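Long-range contact in cleavage and polyadenylation specificity factor 100 KD subunit (Methanosarcina mazei, PDB 2XR1), which probably terminates transcription as a zinc-dependent nuclease, cutting nascent RNA at the exit channel of RNA polymerase and degrading the released transcript from its 5' end: residues V241-A246 / P270-L275. Numbering follows the deposited sequence.
Sequences VIVTHA and PPTRDL. With ZN (zinc ion), chain E.
Residues 241-246 carry the start of the metallo-beta-lactamase HxHxDH motif, which follows strand 240-242 of the fold. His245 is the first histidine of that motif. Its NE2 binds a zinc ion at 2.2 Å, and His247, His332 and Asp355 complete the site. The far ring nitrogen, ND1, donates to Thr244 OG1 at 3.1 Å, with an angle of 143° at the hydrogen. The bond is bent, and the hydroxyl lies 24° out of the imidazole plane. Thr244 OG1 is also hydrogen-bonded to Asp212 OD2. This second shell probably fixes the ring rotation and may make the imidazole a stronger zinc ligand.

The start of helix 270-290 packs against the other side of the loop, at Val243 and Ala246. Thr272 splits its two branches there. Its methyl, CG2, is anti to the backbone N and meets Val243 CG1 at 3.8 Å, the two side chains crossing obliquely. The same methyl rests against the backbone between His245 and Ala246. Further along the helix, Ala246 CB abuts Leu275 CB, and Leu275 CD1 is also near it. The side-chain contacts are buried and apolar, and the helix start lies directly behind the metal-binding loop.

The other branch, Thr272 OG1, is hydrogen-bonded to Thr269 OG1 and to a water. That water bridges the segments and lies 2.8 Å from Thr272 OG1. It donates to Val243 O at 2.8 Å. A weaker bond runs from the same water to Thr244 O at 3.2 Å.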
loop_
_atom_site.group_PDB
_atom_site.type_symbol
_atom_site.label_atom_id
_atom_site.label_comp_id
_atom_site.label_asym_id
_atom_site.label_seq_id
_atom_site.Cartn_x
_atom_site.Cartn_y
_atom_site.Cartn_z
ATOM N N VAL B 241 -1.452 -4.282 17.422
ATOM C CA VAL B 241 -0.227 -4.922 17.021
ATOM C C VAL B 241 -0.321 -6.336 17.565
ATOM O O VAL B 241 -0.668 -6.523 18.724
ATOM C CB VAL B 241 1.026 -4.151 17.558
ATOM C CG1 VAL B 241 2.283 -4.912 17.302
ATOM C CG2 VAL B 241 1.118 -2.733 16.878
ATOM N N ILE B 242 -0.070 -7.331 16.714
ATOM C CA ILE B 242 0.032 -8.693 17.177
ATOM C C ILE B 242 1.489 -9.140 17.152
ATOM O O ILE B 242 2.175 -8.958 16.175
ATOM C CB ILE B 242 -0.865 -9.614 16.369
ATOM C CG1 ILE B 242 -2.317 -9.450 16.840
ATOM C CG2 ILE B 242 -0.501 -11.069 16.582
ATOM C CD1 ILE B 242 -3.046 -8.285 16.293
ATOM N N VAL B 243 1.960 -9.725 18.231
ATOM C CA VAL B 243 3.291 -10.300 18.282
ATOM C C VAL B 243 3.104 -11.823 18.264
ATOM O O VAL B 243 2.477 -12.414 19.156
ATOM C CB VAL B 243 4.035 -9.845 19.550
ATOM C CG1 VAL B 243 5.354 -10.524 19.649
ATOM C CG2 VAL B 243 4.198 -8.286 19.595
ATOM N N THR B 244 3.657 -12.456 17.244
ATOM C CA THR B 244 3.444 -13.869 17.028
ATOM C C THR B 244 4.291 -14.714 17.978
ATOM O O THR B 244 3.841 -15.764 18.425
ATOM C CB THR B 244 3.808 -14.254 15.605
ATOM O OG1 THR B 244 5.166 -13.921 15.406
ATOM C CG2 THR B 244 2.976 -13.525 14.582
ATOM N N HIS B 245 5.510 -14.260 18.281
ATOM C CA HIS B 245 6.350 -14.933 19.264
ATOM C C HIS B 245 7.471 -13.989 19.667
ATOM O O HIS B 245 7.623 -12.928 19.086
ATOM C CB HIS B 245 6.908 -16.288 18.771
ATOM C CG HIS B 245 7.850 -16.199 17.612
ATOM N ND1 HIS B 245 7.442 -15.874 16.333
ATOM C CD2 HIS B 245 9.184 -16.438 17.530
ATOM C CE1 HIS B 245 8.488 -15.908 15.522
ATOM N NE2 HIS B 245 9.551 -16.271 16.216
ATOM N N ALA B 246 8.247 -14.391 20.669
ATOM C CA ALA B 246 9.121 -13.463 21.374
ATOM C C ALA B 246 10.402 -13.133 20.675
ATOM O O ALA B 246 11.108 -12.276 21.135
ATOM C CB ALA B 246 9.440 -13.980 22.762
ATOM N N PRO B 270 0.708 -15.220 26.849
ATOM C CA PRO B 270 1.375 -14.817 28.125
ATOM C C PRO B 270 2.884 -15.056 28.178
ATOM O O PRO B 270 3.619 -14.211 28.675
ATOM C CB PRO B 270 0.653 -15.650 29.186
ATOM C CG PRO B 270 -0.687 -15.945 28.584
ATOM C CD PRO B 270 -0.556 -15.945 27.077
ATOM N N PRO B 271 3.364 -16.206 27.706
ATOM C CA PRO B 271 4.801 -16.395 27.734
ATOM C C PRO B 271 5.537 -15.450 26.779
ATOM O O PRO B 271 6.638 -14.989 27.090
ATOM C CB PRO B 271 4.976 -17.850 27.293
ATOM C CG PRO B 271 3.650 -18.456 27.493
ATOM C CD PRO B 271 2.670 -17.413 27.240
ATOM N N THR B 272 4.956 -15.173 25.629
ATOM C CA THR B 272 5.532 -14.197 24.753
ATOM C C THR B 272 5.742 -12.895 25.496
ATOM O O THR B 272 6.756 -12.239 25.360
ATOM C CB THR B 272 4.613 -13.944 23.529
ATOM O OG1 THR B 272 4.530 -15.147 22.780
ATOM C CG2 THR B 272 5.130 -12.862 22.640
ATOM N N ARG B 273 4.753 -12.499 26.265
ATOM C CA ARG B 273 4.819 -11.236 26.936
ATOM C C ARG B 273 6.083 -11.185 27.777
ATOM O O ARG B 273 6.872 -10.253 27.684
ATOM C CB ARG B 273 3.609 -11.113 27.828
ATOM C CG ARG B 273 3.238 -9.700 28.120
ATOM C CD ARG B 273 3.580 -9.302 29.484
ATOM N NE ARG B 273 2.964 -10.098 30.534
ATOM C CZ ARG B 273 1.929 -9.704 31.291
ATOM N NH1 ARG B 273 1.292 -8.536 31.076
ATOM N NH2 ARG B 273 1.502 -10.493 32.277
ATOM N N ASP B 274 6.278 -12.221 28.577
ATOM C CA ASP B 274 7.414 -12.254 29.501
ATOM C C ASP B 274 8.768 -12.281 28.780
ATOM O O ASP B 274 9.712 -11.569 29.191
ATOM C CB ASP B 274 7.276 -13.455 30.422
ATOM C CG ASP B 274 6.062 -13.346 31.363
ATOM O OD1 ASP B 274 5.474 -12.234 31.496
ATOM O OD2 ASP B 274 5.709 -14.381 32.000
ATOM N N LEU B 275 8.851 -13.072 27.690
ATOM C CA LEU B 275 10.080 -13.209 26.927
ATOM C C LEU B 275 10.392 -11.911 26.224
ATOM O O LEU B 275 11.525 -11.468 26.253
ATOM C CB LEU B 275 9.989 -14.361 25.941
ATOM C CG LEU B 275 9.903 -15.741 26.598
ATOM C CD1 LEU B 275 9.377 -16.858 25.659
ATOM C CD2 LEU B 275 11.237 -16.041 27.225
HETATM ZN ZN ZN E . 11.421 -17.151 15.495
HETATM O O HOH W 1 2.438 -14.512 21.004
#